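Local coordinates for protein tyrocidine synthetase 3 (Brevibacillus brevis, PDB 2JGP) that probably forms peptide bonds during nonribosomal synthesis of the antibiotic tyrocidine, through a condensation domain joined to a peptidyl carrier domain, at residues A[388-393]-A[512-517]. Residues are numbered along the deposited sequence; the frame is centred on the assembly and turned at random.
Sequences SEFLQE and IRLGEI
Glu389 OE1 accepts a hydrogen bond from the backbone N of Thr386 and has Arg513 NH1 4.1 Å away, an opposite charge too distant for a salt bridge. NH1 in turn donates a hydrogen bond to the carbonyl oxygen of Glu384, so the residues just before helix 387-403 engage both charged ends. OE1 lies at the edge of the guanidinium, near its plane, but the carboxylate is turned 57° against that group. Glu389 gets there with CG set between the backbone N and the carbonyl carbon (chi1 78°), the chain extended beyond; Arg513 reaches over with its own chain stretched out from CG to NE. The attraction at this separation is probably weak, since each group bonds to a backbone atom.

The apolar half of the contact is Phe390 against Leu514. Leu514 CD1 rests over one face of the Phe390 ring, shifted toward the rim, and comes closest at CG, 4.2 Å away. Both side chains leave their backbones toward each other and are buried. The 3-10 turn 514-516 is closed by Glu516 N bonding Arg513 O at 2.8 Å, and Lys343 NZ donates hydrogen bonds to the carbonyl oxygens of Leu514 and Ile517.

With the backbone of 512-515 also hydrogen-bonded to residues 383-387 that lead into the helix, the arrangement joins the C-terminal tail of the condensation domain, after helix 489-508, to the start of helix 387-403 in its chloramphenicol acetyltransferase-like fold.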
loop_
_atom_site.group_PDB
_atom_site.type_symbol
_atom_site.label_atom_id
_atom_site.label_comp_id
_atom_site.label_asym_id
_atom_site.label_seq_id
_atom_site.Cartn_x
_atom_site.Cartn_y
_atom_site.Cartn_z
ATOM N N SER A 388 18.816 5.816 -17.635
ATOM C CA SER A 388 19.225 4.466 -17.252
ATOM C C SER A 388 19.835 4.430 -15.848
ATOM O O SER A 388 19.438 3.606 -15.016
ATOM C CB SER A 388 20.209 3.896 -18.279
ATOM O OG SER A 388 20.564 2.567 -17.940
ATOM N N GLU A 389 20.772 5.331 -15.565
ATOM C CA GLU A 389 21.418 5.338 -14.250
ATOM C C GLU A 389 20.474 5.864 -13.163
ATOM O O GLU A 389 20.507 5.380 -12.033
ATOM C CB GLU A 389 22.732 6.123 -14.266
ATOM C CG GLU A 389 22.595 7.623 -14.231
ATOM C CD GLU A 389 23.940 8.317 -14.306
ATOM O OE1 GLU A 389 24.167 9.081 -15.269
ATOM O OE2 GLU A 389 24.773 8.075 -13.406
ATOM N N PHE A 390 19.640 6.846 -13.504
ATOM C CA PHE A 390 18.623 7.349 -12.574
ATOM C C PHE A 390 17.635 6.245 -12.199
ATOM O O PHE A 390 17.292 6.075 -11.021
ATOM C CB PHE A 390 17.860 8.539 -13.162
ATOM C CG PHE A 390 16.741 9.019 -12.281
ATOM C CD1 PHE A 390 17.015 9.542 -11.023
ATOM C CD2 PHE A 390 15.414 8.915 -12.687
ATOM C CE1 PHE A 390 15.988 9.973 -10.195
ATOM C CE2 PHE A 390 14.382 9.342 -11.861
ATOM C CZ PHE A 390 14.671 9.871 -10.612
ATOM N N LEU A 391 17.186 5.495 -13.203
ATOM C CA LEU A 391 16.285 4.368 -12.970
ATOM C C LEU A 391 16.902 3.335 -12.025
ATOM O O LEU A 391 16.210 2.753 -11.194
ATOM C CB LEU A 391 15.890 3.703 -14.293
ATOM C CG LEU A 391 15.087 2.398 -14.172
ATOM C CD1 LEU A 391 13.783 2.628 -13.419
ATOM C CD2 LEU A 391 14.828 1.786 -15.542
ATOM N N GLN A 392 18.201 3.093 -12.162
ATOM C CA GLN A 392 18.884 2.194 -11.251
ATOM C C GLN A 392 18.930 2.753 -9.834
ATOM O O GLN A 392 18.871 1.992 -8.873
ATOM C CB GLN A 392 20.291 1.882 -11.756
ATOM C CG GLN A 392 20.288 1.058 -13.033
ATOM C CD GLN A 392 19.613 -0.298 -12.860
ATOM O OE1 GLN A 392 19.877 -1.015 -11.892
ATOM N NE2 GLN A 392 18.726 -0.645 -13.794
ATOM N N GLU A 393 19.027 4.075 -9.699
ATOM C CA GLU A 393 18.945 4.701 -8.378
ATOM C C GLU A 393 17.562 4.479 -7.772
ATOM O O GLU A 393 17.443 4.129 -6.595
ATOM C CB GLU A 393 19.265 6.193 -8.455
ATOM C CG GLU A 393 20.681 6.506 -8.910
ATOM C CD GLU A 393 20.959 7.992 -8.962
ATOM O OE1 GLU A 393 20.011 8.791 -8.786
ATOM O OE2 GLU A 393 22.125 8.358 -9.190
ATOM N N ILE A 512 19.235 8.338 -22.707
ATOM C CA ILE A 512 19.058 9.783 -22.835
ATOM C C ILE A 512 19.266 10.444 -21.479
ATOM O O ILE A 512 18.859 9.906 -20.449
ATOM C CB ILE A 512 17.653 10.139 -23.368
ATOM C CG1 ILE A 512 17.571 11.629 -23.712
ATOM C CG2 ILE A 512 16.571 9.747 -22.357
ATOM C CD1 ILE A 512 16.316 12.007 -24.470
ATOM N N ARG A 513 19.920 11.599 -21.474
ATOM C CA ARG A 513 20.146 12.321 -20.229
ATOM C C ARG A 513 18.892 13.105 -19.865
ATOM O O ARG A 513 18.180 13.603 -20.742
ATOM C CB ARG A 513 21.396 13.200 -20.323
ATOM C CG ARG A 513 22.668 12.365 -20.517
ATOM C CD ARG A 513 23.942 13.171 -20.349
ATOM N NE ARG A 513 25.136 12.368 -20.626
ATOM C CZ ARG A 513 25.698 11.505 -19.778
ATOM N NH1 ARG A 513 25.190 11.300 -18.574
ATOM N NH2 ARG A 513 26.781 10.830 -20.139
ATOM N N LEU A 514 18.603 13.188 -18.570
ATOM C CA LEU A 514 17.340 13.771 -18.114
ATOM C C LEU A 514 17.091 15.165 -18.693
ATOM O O LEU A 514 15.974 15.475 -19.112
ATOM C CB LEU A 514 17.277 13.817 -16.581
ATOM C CG LEU A 514 17.328 12.484 -15.825
ATOM C CD1 LEU A 514 16.806 12.670 -14.408
ATOM C CD2 LEU A 514 16.560 11.375 -16.541
ATOM N N GLY A 515 18.131 15.995 -18.728
ATOM C CA GLY A 515 18.026 17.343 -19.286
ATOM C C GLY A 515 17.721 17.385 -20.775
ATOM O O GLY A 515 17.149 18.357 -21.264
ATOM N N GLU A 516 18.110 16.338 -21.498
ATOM C CA GLU A 516 17.874 16.253 -22.944
ATOM C C GLU A 516 16.484 15.720 -23.294
ATOM O O GLU A 516 16.074 15.786 -24.451
ATOM C CB GLU A 516 18.951 15.390 -23.622
ATOM C CG GLU A 516 20.143 16.175 -24.146
ATOM C CD GLU A 516 20.936 16.861 -23.048
ATOM O OE1 GLU A 516 21.592 16.150 -22.256
ATOM O OE2 GLU A 516 20.915 18.112 -22.992
ATOM N N ILE A 517 15.763 15.188 -22.309
ATOM C CA ILE A 517 14.402 14.710 -22.543
ATOM C C ILE A 517 13.510 15.900 -22.902
ATOM O O ILE A 517 13.212 16.748 -22.055
ATOM C CB ILE A 517 13.827 13.953 -21.318
ATOM C CG1 ILE A 517 14.638 12.689 -21.034
ATOM C CG2 ILE A 517 12.372 13.580 -21.559
ATOM C CD1 ILE A 517 14.165 11.911 -19.815
#